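Local coordinates for protein Cow rumen GH26 endo-mannanase (Metagenome, PDB 6UEH) that probably hydrolyses internal beta-1,4-mannosidic bonds of mannans such as galactomannan, using a GH26 catalytic barrel that carries a CBM6-like accessory domain, at residues A[39-44]-A[122-127]; A[64-69]-A[95-100]. All blocks are in the same frame, centred on the assembly; numbering follows the deposited sequence.

Interaction 1 of 2, residues A[39-44]-A[122-127]; sequences KGFAYL and YAEFDT. With CA (calcium ion), chain B.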
ATOM      1  N   LYS A  39     -24.859   9.050  34.221  1.00 23.19           N
ATOM      2  CA  LYS A  39     -25.215   8.178  35.336  1.00 24.85           C
ATOM      3  C   LYS A  39     -24.282   6.980  35.472  1.00 21.98           C
ATOM      4  O   LYS A  39     -24.308   6.276  36.480  1.00 22.72           O
ATOM      5  CB  LYS A  39     -26.659   7.697  35.187  1.00 27.59           C
ATOM      6  CG  LYS A  39     -27.690   8.809  35.274  1.00 33.07           C
ATOM      7  CD  LYS A  39     -29.103   8.268  35.130  1.00 36.45           C
ATOM      8  CE  LYS A  39     -30.135   9.373  35.300  1.00 41.31           C
ATOM      9  NZ  LYS A  39     -31.526   8.864  35.141  1.00 44.06           N
ATOM     10  N   GLY A  40     -23.460   6.744  34.456  1.00 22.57           N
ATOM     11  CA  GLY A  40     -22.526   5.633  34.497  1.00 20.56           C
ATOM     12  C   GLY A  40     -21.890   5.338  33.156  1.00 19.52           C
ATOM     13  O   GLY A  40     -21.477   6.247  32.438  1.00 15.97           O
ATOM     14  N   PHE A  41     -21.803   4.057  32.814  1.00 15.34           N
ATOM     15  CA  PHE A  41     -21.227   3.664  31.536  1.00 15.05           C
ATOM     16  C   PHE A  41     -21.833   2.367  31.015  1.00 15.95           C
ATOM     17  O   PHE A  41     -22.564   1.678  31.727  1.00 16.36           O
ATOM     18  CB  PHE A  41     -19.705   3.521  31.655  1.00 14.93           C
ATOM     19  CG  PHE A  41     -19.260   2.496  32.668  1.00 15.38           C
ATOM     20  CD1 PHE A  41     -19.052   1.176  32.296  1.00 15.34           C
ATOM     21  CD2 PHE A  41     -19.033   2.860  33.987  1.00 16.19           C
ATOM     22  CE1 PHE A  41     -18.638   0.237  33.222  1.00 16.89           C
ATOM     23  CE2 PHE A  41     -18.614   1.923  34.919  1.00 17.50           C
ATOM     24  CZ  PHE A  41     -18.416   0.610  34.536  1.00 17.87           C
ATOM     25  N   ALA A  42     -21.530   2.050  29.761  1.00 15.99           N
ATOM     26  CA  ALA A  42     -21.940   0.788  29.171  1.00 16.94           C
ATOM     27  C   ALA A  42     -20.826  -0.239  29.321  1.00 17.02           C
ATOM     28  O   ALA A  42     -19.666   0.043  29.015  1.00 17.55           O
ATOM     29  CB  ALA A  42     -22.307   0.975  27.700  1.00 16.09           C
ATOM     30  N   TYR A  43     -21.176  -1.423  29.811  1.00 17.12           N
ATOM     31  CA  TYR A  43     -20.228  -2.522  29.908  1.00 16.73           C
ATOM     32  C   TYR A  43     -20.523  -3.507  28.786  1.00 16.50           C
ATOM     33  O   TYR A  43     -21.424  -4.337  28.894  1.00 18.12           O
ATOM     34  CB  TYR A  43     -20.314  -3.206  31.275  1.00 16.11           C
ATOM     35  CG  TYR A  43     -19.287  -4.301  31.514  1.00 14.72           C
ATOM     36  CD1 TYR A  43     -18.083  -4.334  30.815  1.00 14.08           C
ATOM     37  CD2 TYR A  43     -19.529  -5.304  32.445  1.00 14.80           C
ATOM     38  CE1 TYR A  43     -17.151  -5.339  31.042  1.00 14.33           C
ATOM     39  CE2 TYR A  43     -18.609  -6.305  32.679  1.00 15.43           C
ATOM     40  CZ  TYR A  43     -17.424  -6.323  31.976  1.00 14.91           C
ATOM     41  OH  TYR A  43     -16.516  -7.329  32.218  1.00 13.74           O
ATOM     42  N   LEU A  44     -19.775  -3.378  27.697  1.00 15.91           N
ATOM     43  CA  LEU A  44     -19.910  -4.261  26.547  1.00 17.18           C
ATOM     44  C   LEU A  44     -19.314  -5.620  26.868  1.00 17.47           C
ATOM     45  O   LEU A  44     -18.105  -5.734  27.014  1.00 17.21           O
ATOM     46  CB  LEU A  44     -19.215  -3.648  25.327  1.00 18.29           C
ATOM     47  CG  LEU A  44     -19.030  -4.493  24.064  1.00 20.62           C
ATOM     48  CD1 LEU A  44     -20.334  -4.648  23.332  1.00 22.25           C
ATOM     49  CD2 LEU A  44     -17.980  -3.881  23.146  1.00 20.89           C
ATOM     50  N   TYR A 122     -15.913  -7.022  26.245  1.00 14.59           N
ATOM     51  CA  TYR A 122     -15.404  -6.850  27.607  1.00 14.76           C
ATOM     52  C   TYR A 122     -14.520  -5.613  27.717  1.00 15.23           C
ATOM     53  O   TYR A 122     -13.346  -5.676  28.096  1.00 15.00           O
ATOM     54  CB  TYR A 122     -14.690  -8.118  28.068  1.00 16.31           C
ATOM     55  CG  TYR A 122     -15.680  -9.251  28.205  1.00 16.29           C
ATOM     56  CD1 TYR A 122     -16.446  -9.394  29.354  1.00 16.47           C
ATOM     57  CD2 TYR A 122     -15.895 -10.142  27.162  1.00 16.69           C
ATOM     58  CE1 TYR A 122     -17.371 -10.414  29.475  1.00 15.40           C
ATOM     59  CE2 TYR A 122     -16.819 -11.164  27.271  1.00 17.27           C
ATOM     60  CZ  TYR A 122     -17.555 -11.295  28.429  1.00 17.12           C
ATOM     61  OH  TYR A 122     -18.473 -12.311  28.541  1.00 19.01           O
ATOM     62  N   ALA A 123     -15.127  -4.485  27.363  1.00 15.03           N
ATOM     63  CA  ALA A 123     -14.532  -3.167  27.514  1.00 15.19           C
ATOM     64  C   ALA A 123     -15.626  -2.199  27.950  1.00 15.26           C
ATOM     65  O   ALA A 123     -16.814  -2.481  27.792  1.00 15.09           O
ATOM     66  CB  ALA A 123     -13.884  -2.708  26.220  1.00 14.95           C
ATOM     67  N   GLU A 124     -15.226  -1.057  28.493  1.00 16.92           N
ATOM     68  CA  GLU A 124     -16.183  -0.115  29.060  1.00 17.50           C
ATOM     69  C   GLU A 124     -16.280   1.138  28.203  1.00 17.42           C
ATOM     70  O   GLU A 124     -15.273   1.633  27.698  1.00 17.38           O
ATOM     71  CB  GLU A 124     -15.791   0.246  30.496  1.00 17.85           C
ATOM     72  CG  GLU A 124     -15.772  -0.940  31.463  1.00 17.85           C
ATOM     73  CD  GLU A 124     -14.589  -1.868  31.245  1.00 18.23           C
ATOM     74  OE1 GLU A 124     -13.436  -1.387  31.279  1.00 17.38           O
ATOM     75  OE2 GLU A 124     -14.808  -3.081  31.026  1.00 18.31           O
ATOM     76  N   PHE A 125     -17.499   1.646  28.041  1.00 15.53           N
ATOM     77  CA  PHE A 125     -17.739   2.829  27.225  1.00 16.25           C
ATOM     78  C   PHE A 125     -18.534   3.872  28.007  1.00 16.95           C
ATOM     79  O   PHE A 125     -19.673   3.627  28.400  1.00 17.06           O
ATOM     80  CB  PHE A 125     -18.480   2.450  25.939  1.00 15.03           C
ATOM     81  CG  PHE A 125     -17.703   1.530  25.044  1.00 17.35           C
ATOM     82  CD1 PHE A 125     -17.665   0.167  25.291  1.00 16.96           C
ATOM     83  CD2 PHE A 125     -17.010   2.026  23.951  1.00 17.10           C
ATOM     84  CE1 PHE A 125     -16.948  -0.680  24.472  1.00 16.84           C
ATOM     85  CE2 PHE A 125     -16.293   1.181  23.127  1.00 16.89           C
ATOM     86  CZ  PHE A 125     -16.263  -0.175  23.387  1.00 15.93           C
ATOM     87  N   ASP A 126     -17.919   5.030  28.238  1.00 16.12           N
ATOM     88  CA  ASP A 126     -18.566   6.115  28.970  1.00 16.51           C
ATOM     89  C   ASP A 126     -19.387   6.988  28.028  1.00 16.37           C
ATOM     90  O   ASP A 126     -20.588   7.166  28.219  1.00 16.39           O
ATOM     91  CB  ASP A 126     -17.519   6.961  29.701  1.00 17.01           C
ATOM     92  CG  ASP A 126     -18.136   8.089  30.511  1.00 19.69           C
ATOM     93  OD1 ASP A 126     -19.327   7.989  30.874  1.00 19.10           O
ATOM     94  OD2 ASP A 126     -17.423   9.076  30.792  1.00 20.15           O
ATOM     95  N   THR A 127     -18.718   7.540  27.020  1.00 16.96           N
ATOM     96  CA  THR A 127     -19.375   8.322  25.981  1.00 17.02           C
ATOM     97  C   THR A 127     -18.828   7.939  24.611  1.00 17.56           C
ATOM     98  O   THR A 127     -17.748   7.356  24.505  1.00 17.28           O
ATOM     99  CB  THR A 127     -19.178   9.838  26.179  1.00 17.10           C
ATOM    100  OG1 THR A 127     -17.779  10.140  26.172  1.00 16.79           O
ATOM    101  CG2 THR A 127     -19.788  10.304  27.498  1.00 17.06           C
TER
HETATM  102 CA    CA B 601     -21.614   7.836  30.636  1.00 15.97          CA
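Leu44 O accepts two backbone N-H groups, from Ala123 N at 3.2 Å and, weakly, from Tyr122 N, which makes a G1 beta bulge. At the other end of the contact Gly40 O and Asp126 bind one calcium ion. Gly40 O binds it at 2.4 Å. Asp126 binds it twice, through OD1 at 2.3 Å and through its own backbone O at 2.7 Å. Glu13, Glu15 and Ser37 complete the site. The site lies in a CBM6-like beta-sandwich, and a structural role is likely, as in other CBM6 domains. Asp126 CG stands anti to the backbone N (chi1 -179°), and OD1 comes close to Gly40 O; the shared metal accounts for this approach of two oxygens.

Between the ion and the bulge the chains pair as antiparallel strands. Ala42 and Phe125 form a hydrogen-bonded pair, with Ala42 N giving to Phe125 O and Phe125 N to Ala42 O. Both bonds are fairly straight.

On one face the Glu124 side chain lies beside both Phe41 and Tyr43. Glu124 CG, anti to the carbonyl carbon (chi1 -62°), packs 3.6 Å from Phe41 CE1. Glu124 OE2 lies 3.3 Å from Tyr43 CE1. The Phe41 ring also meets Trp97 edge-to-face. Tyr43 OH reaches the edge of the Tyr122 ring, close to its plane, 3.5 Å from Tyr122 CD1. On the other face Leu44 crosses Phe125 obliquely, and Leu44 CD2 lies 3.6 Å from Phe125 CE1.

Interaction 2 of 2, residues A[64-69]-A[95-100]; sequences TAKVAQ and DTWTDF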
ATOM      1  N   THR A  64     -14.740   8.576  18.039  1.00 17.30           N
ATOM      2  CA  THR A  64     -13.950   8.590  19.260  1.00 19.91           C
ATOM      3  C   THR A  64     -14.841   8.181  20.428  1.00 19.90           C
ATOM      4  O   THR A  64     -16.051   8.403  20.399  1.00 18.89           O
ATOM      5  CB  THR A  64     -13.339   9.983  19.518  1.00 23.04           C
ATOM      6  OG1 THR A  64     -12.768  10.485  18.304  1.00 25.10           O
ATOM      7  CG2 THR A  64     -12.258   9.922  20.592  1.00 25.20           C
ATOM      8  N   ALA A  65     -14.253   7.569  21.447  1.00 19.50           N
ATOM      9  CA  ALA A  65     -15.021   7.185  22.622  1.00 17.09           C
ATOM     10  C   ALA A  65     -14.176   7.270  23.883  1.00 17.39           C
ATOM     11  O   ALA A  65     -12.965   7.042  23.850  1.00 17.10           O
ATOM     12  CB  ALA A  65     -15.585   5.781  22.452  1.00 15.23           C
ATOM     13  N   LYS A  66     -14.823   7.624  24.987  1.00 17.50           N
ATOM     14  CA  LYS A  66     -14.187   7.592  26.295  1.00 19.02           C
ATOM     15  C   LYS A  66     -14.334   6.182  26.844  1.00 16.30           C
ATOM     16  O   LYS A  66     -15.435   5.762  27.213  1.00 15.55           O
ATOM     17  CB  LYS A  66     -14.816   8.613  27.241  1.00 23.10           C
ATOM     18  CG  LYS A  66     -14.052   8.800  28.539  1.00 26.26           C
ATOM     19  CD  LYS A  66     -12.899   9.767  28.359  1.00 28.91           C
ATOM     20  CE  LYS A  66     -13.412  11.164  28.045  1.00 31.69           C
ATOM     21  NZ  LYS A  66     -12.298  12.134  27.860  1.00 33.57           N
ATOM     22  N   VAL A  67     -13.233   5.441  26.878  1.00 13.98           N
ATOM     23  CA  VAL A  67     -13.312   4.021  27.186  1.00 13.34           C
ATOM     24  C   VAL A  67     -12.404   3.592  28.327  1.00 13.61           C
ATOM     25  O   VAL A  67     -11.575   4.360  28.817  1.00 13.84           O
ATOM     26  CB  VAL A  67     -12.952   3.161  25.955  1.00 13.01           C
ATOM     27  CG1 VAL A  67     -13.799   3.562  24.756  1.00 12.29           C
ATOM     28  CG2 VAL A  67     -11.469   3.288  25.638  1.00 14.26           C
ATOM     29  N   ALA A  68     -12.592   2.348  28.751  1.00 11.77           N
ATOM     30  CA  ALA A  68     -11.674   1.673  29.649  1.00 12.14           C
ATOM     31  C   ALA A  68     -11.633   0.208  29.243  1.00 13.28           C
ATOM     32  O   ALA A  68     -12.521  -0.269  28.538  1.00 13.13           O
ATOM     33  CB  ALA A  68     -12.105   1.827  31.098  1.00 12.46           C
ATOM     34  N   GLN A  69     -10.601  -0.501  29.679  1.00 14.35           N
ATOM     35  CA  GLN A  69     -10.442  -1.904  29.322  1.00 15.28           C
ATOM     36  C   GLN A  69      -9.523  -2.567  30.337  1.00 16.46           C
ATOM     37  O   GLN A  69      -8.311  -2.352  30.316  1.00 17.43           O
ATOM     38  CB  GLN A  69      -9.887  -2.035  27.900  1.00 15.42           C
ATOM     39  CG  GLN A  69      -9.969  -3.433  27.305  1.00 15.51           C
ATOM     40  CD  GLN A  69      -8.866  -4.345  27.806  1.00 15.91           C
ATOM     41  OE1 GLN A  69      -9.130  -5.356  28.454  1.00 17.02           O
ATOM     42  NE2 GLN A  69      -7.622  -3.988  27.508  1.00 16.70           N
ATOM     43  N   ASP A  95      -7.163   1.462  32.882  1.00 16.70           N
ATOM     44  CA  ASP A  95      -7.859   1.323  34.159  1.00 18.32           C
ATOM     45  C   ASP A  95      -8.508   2.643  34.572  1.00 19.16           C
ATOM     46  O   ASP A  95      -9.107   2.754  35.644  1.00 19.91           O
ATOM     47  CB  ASP A  95      -6.900   0.825  35.247  1.00 21.47           C
ATOM     48  CG  ASP A  95      -5.858   1.861  35.644  1.00 25.21           C
ATOM     49  OD1 ASP A  95      -5.647   2.846  34.904  1.00 25.73           O
ATOM     50  OD2 ASP A  95      -5.230   1.673  36.707  1.00 27.24           O
ATOM     51  N   THR A  96      -8.369   3.636  33.700  1.00 18.61           N
ATOM     52  CA  THR A  96      -8.924   4.968  33.896  1.00 19.12           C
ATOM     53  C   THR A  96      -9.571   5.391  32.582  1.00 18.09           C
ATOM     54  O   THR A  96      -9.142   4.947  31.517  1.00 16.76           O
ATOM     55  CB  THR A  96      -7.836   5.982  34.312  1.00 22.59           C
ATOM     56  OG1 THR A  96      -7.062   5.437  35.386  1.00 25.57           O
ATOM     57  CG2 THR A  96      -8.450   7.299  34.756  1.00 18.53           C
ATOM     58  N   TRP A  97     -10.606   6.224  32.648  1.00 16.78           N
ATOM     59  CA  TRP A  97     -11.295   6.666  31.439  1.00 16.69           C
ATOM     60  C   TRP A  97     -10.331   7.358  30.479  1.00 18.09           C
ATOM     61  O   TRP A  97      -9.635   8.302  30.850  1.00 19.15           O
ATOM     62  CB  TRP A  97     -12.460   7.592  31.786  1.00 16.44           C
ATOM     63  CG  TRP A  97     -13.541   6.902  32.544  1.00 15.19           C
ATOM     64  CD1 TRP A  97     -13.945   7.162  33.821  1.00 15.90           C
ATOM     65  CD2 TRP A  97     -14.351   5.814  32.079  1.00 14.50           C
ATOM     66  NE1 TRP A  97     -14.963   6.308  34.177  1.00 15.44           N
ATOM     67  CE2 TRP A  97     -15.229   5.471  33.126  1.00 14.99           C
ATOM     68  CE3 TRP A  97     -14.419   5.099  30.876  1.00 13.81           C
ATOM     69  CZ2 TRP A  97     -16.166   4.445  33.006  1.00 15.47           C
ATOM     70  CZ3 TRP A  97     -15.349   4.079  30.762  1.00 12.54           C
ATOM     71  CH2 TRP A  97     -16.208   3.761  31.821  1.00 13.00           C
ATOM     72  N   THR A  98     -10.297   6.870  29.243  1.00 18.03           N
ATOM     73  CA  THR A  98      -9.331   7.329  28.253  1.00 18.63           C
ATOM     74  C   THR A  98      -9.985   7.494  26.882  1.00 17.57           C
ATOM     75  O   THR A  98     -10.736   6.626  26.439  1.00 14.88           O
ATOM     76  CB  THR A  98      -8.150   6.340  28.133  1.00 20.27           C
ATOM     77  OG1 THR A  98      -7.667   6.003  29.442  1.00 20.42           O
ATOM     78  CG2 THR A  98      -7.018   6.944  27.310  1.00 22.34           C
ATOM     79  N   ASP A  99      -9.708   8.608  26.212  1.00 18.43           N
ATOM     80  CA  ASP A  99     -10.175   8.788  24.841  1.00 20.54           C
ATOM     81  C   ASP A  99      -9.458   7.822  23.909  1.00 20.53           C
ATOM     82  O   ASP A  99      -8.231   7.737  23.922  1.00 21.50           O
ATOM     83  CB  ASP A  99      -9.956  10.225  24.366  1.00 24.60           C
ATOM     84  CG  ASP A  99     -11.041  11.167  24.837  1.00 28.52           C
ATOM     85  OD1 ASP A  99     -12.156  10.690  25.130  1.00 28.64           O
ATOM     86  OD2 ASP A  99     -10.780  12.385  24.906  1.00 32.17           O
ATOM     87  N   PHE A 100     -10.224   7.093  23.106  1.00 19.12           N
ATOM     88  CA  PHE A 100      -9.643   6.193  22.120  1.00 18.43           C
ATOM     89  C   PHE A 100     -10.136   6.540  20.719  1.00 19.67           C
ATOM     90  O   PHE A 100     -11.319   6.803  20.517  1.00 18.82           O
ATOM     91  CB  PHE A 100      -9.969   4.733  22.446  1.00 17.26           C
ATOM     92  CG  PHE A 100      -9.236   3.747  21.580  1.00 17.74           C
ATOM     93  CD1 PHE A 100      -7.956   3.333  21.911  1.00 18.08           C
ATOM     94  CD2 PHE A 100      -9.818   3.248  20.426  1.00 17.85           C
ATOM     95  CE1 PHE A 100      -7.272   2.436  21.113  1.00 19.29           C
ATOM     96  CE2 PHE A 100      -9.140   2.350  19.621  1.00 19.10           C
ATOM     97  CZ  PHE A 100      -7.867   1.943  19.967  1.00 19.75           C
TER
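Lys66 and Asp99 face each other as a non-hydrogen-bonded pair of two antiparallel strands, and their side chains form a salt bridge. From CB, which lies 4.0 Å from Asp99 OD1, the lysine chain starts with CG anti to the backbone N (chi1 -170°). Lys66 CG packs on Trp97 CB at 3.8 Å. The chain then bends at chi2 and chi3. Lys66 CD and CE both pass close to Asp99 OD1, CD at 3.4 Å. Lys66 NZ ends 3.1 Å from Asp99 OD1, in a weak hydrogen bond, and lies near OD2 as well. Three successive atoms of the lysine, CD, CE and NZ, thus come close to the same carboxylate oxygen. Asp99 is exposed, so the ion pair is at the surface.

The backbones are joined by two bonded pairs. Ala65 and Phe100 exchange N-H...O bonds, and so do Val67 and Thr98. The bond from Val67 N to Thr98 O is nearly straight, 177° at the hydrogen, although the donor is tilted from the carbonyl plane.

The Trp97 indole lies at a slant against the backbone of Val67 and Ala68. Trp97 CE3 is 3.6 Å from Val67 C, and Trp97 CZ3 is 4.0 Å from Ala68 CB. Ile32 and Tyr36 also touch Trp97. On the other face of the sheet Val67 CG2 packs against Phe100 CB at 3.8 Å. The Phe100 ring packs on Tyr89 and Val91 of the opposing sheet. Thr98 OG1 donates to Thr96 O within its own segment, where the chain turns a corner. Two facing antiparallel sheets with apolar side chains between them are characteristic of the beta-sandwich of CBM6 domains.

Overall arrangement
Interactions 1 and 2 are neighbours in one antiparallel sheet of the accessory domain, their centres about 9 Å apart. Strand 123-132 pairs with strand 59-69. Asp126 N lies 2.8 Å from Lys66 O, and Glu124 N lies 2.8 Å from Ala68 O; both are probable hydrogen bonds. Strand 123-132 therefore links 42-44 to 59-69, which carries 97-107 on its other side. Trp97 of interaction 2 also touches Glu124 and Asp126 of interaction 1. The nearest atom of the Trp97 side chain is about 7 Å from the calcium ion, which interaction 1 binds directly. Both contacts lie on the same side of the chain's centre and belong to the CBM6-like part of the chain.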